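Local coordinates for putative fusidic acid resistance protein (Staphylococcus aureus, PDB 2YB5), which confers resistance to the antibiotic fusidic acid, probably by binding elongation factor G and clearing it from the ribosome, at residues K38-N46 against D58-V66; E117-N126 against Y192-L201. All coordinates share one frame; numbering follows the deposited sequence.

Contact 1. Residues K38-N46 against D58-V66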
# COMPACT_ATOMS: atom_id res chain seq x y z
N LYS A 38 -5.86 -10.84 -21.58
CA LYS A 38 -4.45 -11.16 -21.33
C LYS A 38 -3.56 -10.02 -21.78
O LYS A 38 -2.68 -9.59 -21.04
CB LYS A 38 -4.01 -12.44 -22.04
CG LYS A 38 -2.59 -12.89 -21.64
CD LYS A 38 -2.06 -13.98 -22.58
CE LYS A 38 -1.52 -13.40 -23.89
NZ LYS A 38 -0.64 -14.37 -24.63
N ASP A 39 -3.77 -9.53 -23.00
CA ASP A 39 -2.96 -8.43 -23.50
C ASP A 39 -3.19 -7.19 -22.64
O ASP A 39 -2.27 -6.42 -22.40
CB ASP A 39 -3.26 -8.12 -24.97
CG ASP A 39 -2.85 -9.24 -25.92
OD1 ASP A 39 -1.91 -10.00 -25.60
OD2 ASP A 39 -3.46 -9.35 -27.00
N PHE A 40 -4.42 -7.00 -22.16
CA PHE A 40 -4.72 -5.88 -21.27
C PHE A 40 -3.86 -5.93 -20.00
O PHE A 40 -3.17 -4.96 -19.69
CB PHE A 40 -6.20 -5.85 -20.87
CG PHE A 40 -6.50 -4.79 -19.84
CD1 PHE A 40 -6.46 -3.44 -20.19
CD2 PHE A 40 -6.81 -5.13 -18.53
CE1 PHE A 40 -6.73 -2.46 -19.25
CE2 PHE A 40 -7.09 -4.15 -17.57
CZ PHE A 40 -7.05 -2.81 -17.93
N LEU A 41 -3.93 -7.05 -19.29
CA LEU A 41 -3.17 -7.26 -18.06
C LEU A 41 -1.68 -7.03 -18.30
O LEU A 41 -1.03 -6.28 -17.58
CB LEU A 41 -3.39 -8.68 -17.53
CG LEU A 41 -4.71 -9.03 -16.82
CD1 LEU A 41 -5.88 -8.24 -17.33
CD2 LEU A 41 -5.01 -10.50 -16.89
N LEU A 42 -1.15 -7.66 -19.35
CA LEU A 42 0.28 -7.53 -19.64
C LEU A 42 0.68 -6.08 -19.87
O LEU A 42 1.69 -5.61 -19.32
CB LEU A 42 0.66 -8.40 -20.83
CG LEU A 42 0.52 -9.91 -20.59
CD1 LEU A 42 0.85 -10.67 -21.88
CD2 LEU A 42 1.41 -10.35 -19.43
N ASN A 43 -0.13 -5.35 -20.65
CA ASN A 43 0.16 -3.94 -20.92
C ASN A 43 0.02 -3.02 -19.70
O ASN A 43 0.73 -2.02 -19.63
CB ASN A 43 -0.68 -3.40 -22.08
CG ASN A 43 0.00 -3.59 -23.44
OD1 ASN A 43 1.23 -3.49 -23.55
ND2 ASN A 43 -0.79 -3.84 -24.47
N GLU A 44 -0.87 -3.35 -18.76
CA GLU A 44 -0.97 -2.60 -17.50
C GLU A 44 0.30 -2.74 -16.68
O GLU A 44 0.79 -1.76 -16.11
CB GLU A 44 -2.16 -3.07 -16.65
CG GLU A 44 -3.52 -2.75 -17.25
CD GLU A 44 -3.83 -1.27 -17.20
OE1 GLU A 44 -3.98 -0.74 -16.07
OE2 GLU A 44 -3.93 -0.64 -18.28
N ILE A 45 0.82 -3.95 -16.60
CA ILE A 45 2.06 -4.21 -15.86
C ILE A 45 3.22 -3.43 -16.47
O ILE A 45 3.99 -2.77 -15.75
CB ILE A 45 2.41 -5.71 -15.83
CG1 ILE A 45 1.35 -6.46 -15.02
CG2 ILE A 45 3.82 -5.93 -15.25
CD1 ILE A 45 1.47 -7.96 -15.08
N ASN A 46 3.34 -3.51 -17.79
CA ASN A 46 4.40 -2.85 -18.55
C ASN A 46 4.37 -1.34 -18.42
O ASN A 46 5.42 -0.70 -18.25
CB ASN A 46 4.31 -3.23 -20.04
CG ASN A 46 5.51 -2.74 -20.85
OD1 ASN A 46 6.66 -3.01 -20.51
ND2 ASN A 46 5.23 -2.04 -21.94
N ASP A 58 10.87 -8.74 -20.67
CA ASP A 58 11.71 -9.75 -20.02
C ASP A 58 10.83 -10.47 -19.01
O ASP A 58 10.53 -11.65 -19.17
CB ASP A 58 12.90 -9.08 -19.33
CG ASP A 58 13.40 -9.86 -18.12
OD1 ASP A 58 13.46 -11.10 -18.18
OD2 ASP A 58 13.76 -9.20 -17.12
N PHE A 59 10.42 -9.74 -17.97
CA PHE A 59 9.46 -10.22 -17.00
C PHE A 59 8.14 -10.44 -17.72
O PHE A 59 7.47 -11.45 -17.50
CB PHE A 59 9.32 -9.21 -15.86
CG PHE A 59 8.21 -9.52 -14.88
CD1 PHE A 59 8.31 -10.60 -14.00
CD2 PHE A 59 7.08 -8.71 -14.81
CE1 PHE A 59 7.29 -10.88 -13.10
CE2 PHE A 59 6.06 -8.98 -13.90
CZ PHE A 59 6.16 -10.07 -13.05
N ILE A 60 7.80 -9.50 -18.61
CA ILE A 60 6.60 -9.61 -19.44
C ILE A 60 6.62 -10.91 -20.23
O ILE A 60 5.64 -11.64 -20.23
CB ILE A 60 6.46 -8.41 -20.42
CG1 ILE A 60 6.09 -7.12 -19.67
CG2 ILE A 60 5.41 -8.69 -21.48
CD1 ILE A 60 4.73 -7.14 -18.98
N THR A 61 7.74 -11.18 -20.90
CA THR A 61 7.90 -12.43 -21.66
C THR A 61 7.77 -13.64 -20.73
O THR A 61 7.05 -14.58 -21.03
CB THR A 61 9.27 -12.48 -22.40
OG1 THR A 61 9.21 -11.64 -23.56
CG2 THR A 61 9.62 -13.91 -22.83
N SER A 62 8.46 -13.59 -19.60
CA SER A 62 8.41 -14.66 -18.61
C SER A 62 6.99 -14.99 -18.11
O SER A 62 6.64 -16.16 -18.02
CB SER A 62 9.31 -14.33 -17.42
OG SER A 62 9.51 -15.47 -16.62
N ILE A 63 6.19 -13.96 -17.80
CA ILE A 63 4.82 -14.17 -17.29
C ILE A 63 3.77 -14.49 -18.37
O ILE A 63 2.69 -15.02 -18.06
CB ILE A 63 4.30 -12.96 -16.44
CG1 ILE A 63 4.16 -11.69 -17.28
CG2 ILE A 63 5.20 -12.71 -15.22
CD1 ILE A 63 3.83 -10.46 -16.45
N ASP A 64 4.07 -14.18 -19.62
CA ASP A 64 3.18 -14.51 -20.73
C ASP A 64 3.26 -16.01 -21.04
O ASP A 64 3.73 -16.41 -22.10
CB ASP A 64 3.56 -13.67 -21.96
CG ASP A 64 2.51 -13.73 -23.06
OD1 ASP A 64 1.55 -14.52 -22.94
OD2 ASP A 64 2.64 -12.97 -24.04
N ASP A 65 2.77 -16.82 -20.11
CA ASP A 65 2.93 -18.27 -20.16
C ASP A 65 1.78 -18.93 -19.40
O ASP A 65 1.76 -18.91 -18.17
CB ASP A 65 4.28 -18.67 -19.54
CG ASP A 65 4.60 -20.16 -19.73
OD1 ASP A 65 3.83 -21.02 -19.26
OD2 ASP A 65 5.64 -20.47 -20.36
N VAL A 66 0.84 -19.52 -20.14
CA VAL A 66 -0.35 -20.17 -19.55
C VAL A 66 -0.05 -21.22 -18.47
O VAL A 66 -0.94 -21.59 -17.70
CB VAL A 66 -1.24 -20.83 -20.64
CG1 VAL A 66 -1.88 -19.77 -21.53
CG2 VAL A 66 -0.44 -21.83 -21.47
O HOH W 1 1.64 -13.44 -26.33
O HOH W 2 0.95 -11.09 -25.43
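Asp64 and Lys38 form a salt bridge, with Lys38 NZ 2.8 Å from Asp64 OD1. The ammonium meets the syn lone pair of OD1. The lysine chain is bent at chi3 (81°) and crosses the aspartate at about a right angle. The other oxygen, Asp64 OD2, takes hydrogen bonds from two waters. One water also accepts from Lys38 NZ. The second also donates to Asp39 OD1 and so bridges two carboxylates.

Beside this polar end the contact is aliphatic. Leu42 CD1 packs over one face of the Asp64 carboxylate, and Leu42 CD2 packs 3.7 Å from Ile63 CG1. Ile45 and Ile63 meet tip to tip, CD1 to CD1, at 3.7 Å. Ile60 CD1 reaches the helix backbone, 3.4 Å from Leu42 O. Ile45 CG2 touches the edge of the Phe59 ring at CE2. Ile63 CG2, on the same helix as Phe59, sits over one face of that ring, offset toward the rim.

Phe59 also touches Leu76, Leu77 and Leu80 of helix 70-80, while Leu42 rests on Leu22 of helix 9-27. The short helix 59-63 runs nearly antiparallel to segment 38-46 of helix 35-50, at 152°, as part of the helical N-terminal domain of the elongation factor G-binding family.

Contact 2. Residues E117-N126 against Y192-L201. With ZN (zinc ion), chain C.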
# COMPACT_ATOMS: atom_id res chain seq x y z
N GLU A 117 7.61 -2.43 1.77
CA GLU A 117 6.26 -2.96 1.97
C GLU A 117 5.26 -1.94 2.47
O GLU A 117 4.10 -2.29 2.72
CB GLU A 117 6.29 -4.13 2.95
CG GLU A 117 7.19 -5.27 2.55
CD GLU A 117 6.94 -6.48 3.42
OE1 GLU A 117 6.90 -6.32 4.66
OE2 GLU A 117 6.76 -7.59 2.87
N ILE A 118 5.68 -0.69 2.61
CA ILE A 118 4.75 0.34 3.06
C ILE A 118 4.74 1.56 2.17
O ILE A 118 5.79 2.05 1.72
CB ILE A 118 5.00 0.75 4.54
CG1 ILE A 118 6.46 1.06 4.81
CG2 ILE A 118 4.49 -0.33 5.50
CD1 ILE A 118 6.64 1.79 6.15
N SER A 119 3.53 2.02 1.87
CA SER A 119 3.29 3.28 1.21
C SER A 119 3.04 4.35 2.27
O SER A 119 3.25 5.53 2.03
CB SER A 119 2.07 3.18 0.31
OG SER A 119 2.34 2.30 -0.77
N TYR A 120 2.57 3.93 3.43
CA TYR A 120 2.47 4.84 4.56
C TYR A 120 2.82 4.13 5.86
O TYR A 120 2.63 2.92 6.00
CB TYR A 120 1.06 5.44 4.63
CG TYR A 120 -0.03 4.55 5.15
CD1 TYR A 120 -0.28 4.44 6.51
CD2 TYR A 120 -0.85 3.84 4.26
CE1 TYR A 120 -1.31 3.62 6.98
CE2 TYR A 120 -1.85 3.03 4.71
CZ TYR A 120 -2.10 2.93 6.08
OH TYR A 120 -3.12 2.13 6.53
N LEU A 121 3.31 4.89 6.82
CA LEU A 121 3.72 4.34 8.11
C LEU A 121 2.63 4.56 9.15
O LEU A 121 2.39 5.70 9.58
CB LEU A 121 5.02 4.99 8.57
CG LEU A 121 5.60 4.42 9.87
CD1 LEU A 121 5.71 2.89 9.79
CD2 LEU A 121 6.94 5.08 10.14
N GLY A 122 1.99 3.46 9.55
CA GLY A 122 0.91 3.52 10.52
C GLY A 122 1.25 2.68 11.72
O GLY A 122 1.55 1.49 11.57
N TRP A 123 1.19 3.28 12.90
CA TRP A 123 1.51 2.56 14.14
C TRP A 123 0.65 3.01 15.29
O TRP A 123 0.22 4.17 15.35
CB TRP A 123 2.99 2.71 14.53
CG TRP A 123 3.43 4.06 15.08
CD1 TRP A 123 3.67 4.38 16.39
CD2 TRP A 123 3.74 5.24 14.32
NE1 TRP A 123 4.11 5.68 16.49
CE2 TRP A 123 4.16 6.24 15.24
CE3 TRP A 123 3.70 5.57 12.96
CZ2 TRP A 123 4.50 7.52 14.84
CZ3 TRP A 123 4.07 6.84 12.56
CH2 TRP A 123 4.45 7.80 13.50
N ASN A 124 0.42 2.08 16.21
CA ASN A 124 -0.52 2.29 17.28
C ASN A 124 0.19 2.59 18.60
O ASN A 124 1.26 2.04 18.89
CB ASN A 124 -1.46 1.07 17.42
CG ASN A 124 -2.30 0.84 16.16
OD1 ASN A 124 -2.51 1.75 15.34
ND2 ASN A 124 -2.79 -0.40 16.00
N ASP A 125 -0.39 3.51 19.36
CA ASP A 125 -0.02 3.70 20.76
C ASP A 125 -1.22 3.27 21.60
O ASP A 125 -2.11 4.08 21.89
CB ASP A 125 0.36 5.16 21.04
CG ASP A 125 0.77 5.40 22.48
OD1 ASP A 125 1.04 4.41 23.21
OD2 ASP A 125 0.83 6.58 22.90
N ASN A 126 -1.24 2.00 21.98
CA ASN A 126 -2.31 1.40 22.78
C ASN A 126 -2.55 2.06 24.14
O ASN A 126 -3.64 1.94 24.69
CB ASN A 126 -2.03 -0.10 23.01
CG ASN A 126 -1.93 -0.91 21.70
OD1 ASN A 126 -1.52 -2.07 21.72
ND2 ASN A 126 -2.32 -0.30 20.58
N TYR A 192 -7.06 -2.03 11.41
CA TYR A 192 -6.41 -1.85 12.69
C TYR A 192 -4.89 -1.93 12.53
O TYR A 192 -4.14 -1.15 13.12
CB TYR A 192 -6.86 -2.91 13.68
CG TYR A 192 -6.39 -2.59 15.08
CD1 TYR A 192 -7.00 -1.57 15.80
CD2 TYR A 192 -5.32 -3.27 15.66
CE1 TYR A 192 -6.57 -1.24 17.07
CE2 TYR A 192 -4.89 -2.95 16.93
CZ TYR A 192 -5.52 -1.93 17.63
OH TYR A 192 -5.13 -1.59 18.90
N ASP A 193 -4.46 -2.91 11.74
CA ASP A 193 -3.05 -3.16 11.46
C ASP A 193 -2.68 -2.52 10.11
O ASP A 193 -3.02 -3.04 9.05
CB ASP A 193 -2.82 -4.68 11.43
CG ASP A 193 -1.41 -5.05 11.06
OD1 ASP A 193 -0.55 -4.16 10.93
OD2 ASP A 193 -1.17 -6.25 10.88
N SER A 194 -1.99 -1.39 10.17
CA SER A 194 -1.62 -0.63 8.98
C SER A 194 -0.64 -1.38 8.09
O SER A 194 -0.57 -1.11 6.89
CB SER A 194 -1.05 0.73 9.38
OG SER A 194 -2.02 1.47 10.11
N PHE A 195 0.10 -2.33 8.65
CA PHE A 195 1.02 -3.13 7.85
C PHE A 195 0.28 -4.09 6.93
O PHE A 195 0.64 -4.25 5.77
CB PHE A 195 2.06 -3.81 8.74
CG PHE A 195 2.88 -2.82 9.51
CD1 PHE A 195 3.99 -2.23 8.92
CD2 PHE A 195 2.48 -2.38 10.77
CE1 PHE A 195 4.73 -1.27 9.59
CE2 PHE A 195 3.21 -1.41 11.45
CZ PHE A 195 4.34 -0.85 10.86
N LYS A 196 -0.80 -4.69 7.43
CA LYS A 196 -1.69 -5.48 6.58
C LYS A 196 -2.35 -4.60 5.52
O LYS A 196 -2.40 -4.98 4.34
CB LYS A 196 -2.76 -6.16 7.42
CG LYS A 196 -3.66 -7.12 6.63
CD LYS A 196 -4.98 -7.38 7.34
CE LYS A 196 -5.85 -8.35 6.53
NZ LYS A 196 -7.23 -8.50 7.08
N CYS A 197 -2.87 -3.44 5.94
CA CYS A 197 -3.40 -2.41 5.02
C CYS A 197 -2.44 -2.10 3.85
O CYS A 197 -2.85 -2.06 2.69
CB CYS A 197 -3.65 -1.10 5.78
SG CYS A 197 -4.60 0.13 4.87
N ASN A 198 -1.17 -1.88 4.19
CA ASN A 198 -0.16 -1.54 3.19
C ASN A 198 0.15 -2.66 2.19
O ASN A 198 0.61 -2.38 1.09
CB ASN A 198 1.13 -1.07 3.87
CG ASN A 198 1.09 0.40 4.21
OD1 ASN A 198 1.36 1.24 3.35
ND2 ASN A 198 0.74 0.73 5.46
N GLN A 199 -0.13 -3.91 2.58
CA GLN A 199 -0.08 -5.05 1.65
C GLN A 199 -1.24 -5.02 0.66
O GLN A 199 -1.12 -5.55 -0.44
CB GLN A 199 -0.11 -6.39 2.41
CG GLN A 199 1.10 -6.65 3.32
CD GLN A 199 2.39 -6.83 2.54
OE1 GLN A 199 2.83 -5.92 1.84
NE2 GLN A 199 3.00 -8.01 2.66
N ASN A 200 -2.35 -4.40 1.04
CA ASN A 200 -3.53 -4.28 0.19
C ASN A 200 -3.58 -2.99 -0.64
O ASN A 200 -4.31 -2.92 -1.63
CB ASN A 200 -4.81 -4.32 1.04
CG ASN A 200 -4.86 -5.49 2.02
OD1 ASN A 200 -4.21 -6.53 1.82
ND2 ASN A 200 -5.63 -5.31 3.12
N LEU A 201 -2.86 -1.96 -0.20
CA LEU A 201 -3.06 -0.63 -0.77
C LEU A 201 -2.40 -0.49 -2.14
O LEU A 201 -1.17 -0.47 -2.25
CB LEU A 201 -2.52 0.44 0.19
CG LEU A 201 -2.59 1.90 -0.28
CD1 LEU A 201 -4.04 2.31 -0.61
CD2 LEU A 201 -1.97 2.84 0.77
ZN ZN C . -6.72 -1.06 4.89
O HOH W 3 3.18 -3.80 5.05
O HOH W 4 0.94 -0.05 -0.54
O HOH W 5 -4.42 1.71 9.14
O HOH W 6 -0.58 -0.31 12.57
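Strand 121-125 and helix 194-200 run nearly antiparallel, at 157°, with their axes 8.1 Å apart. The Asn198 amide carries the contact. Its OD1 accepts from Ser119 N at 2.7 Å and from Tyr120 N at 3.0 Å, both from the same face of the amide plane. The Tyr120 bond is the straighter, at 165°. Asn198 ND2 donates to Ser194 O one turn back, and weakly to Tyr120 O. These bonds fix the rotation of the amide. ND2 also lies 3.5 Å above the centre of the Tyr120 ring. With chi1 at 76°, Tyr120 CG stands between its backbone N and carbonyl carbon, and the ring extends across the Asn198 amide. Leu201 CD2 meets its edge.

Gly122 has no side chain, and Ser194 CB and OG both come to 3.6 Å from Gly122 CA. Asn124 ND2 donates to Tyr192 O at 3.3 Å and sits over one face of the Tyr192 ring. Lys131 also bonds Tyr192 O, Asn124 OD1 and Ser194 OG.

Cys197 SG binds zinc at 2.4 Å. Cys158 and Cys161 give the CxxC knuckle pair; Cys191 precedes the helix and Cys197 lies in its first turn, as in a treble-clef zinc finger.

How the contacts relate
Contact 1 lies in the N-terminal elongation factor G-binding part, contact 2 in the C-terminal zinc-finger part. Their centres are 29 Å apart, and they do not touch. Contact 1 joins two helices, its centre about 22 Å from the centre of the chain, and is partly buried. Contact 2 sets a helix against a strand at the sheet edge, its centre about 8 Å from the centre of the chain, and is mostly buried. The chemistry follows the setting. In contact 1 branched aliphatic chains do the packing, and a watered charge pair closes one end. In contact 2 side-chain amides bond to backbone groups beside aromatic rings. Only contact 2 holds a metal ligand.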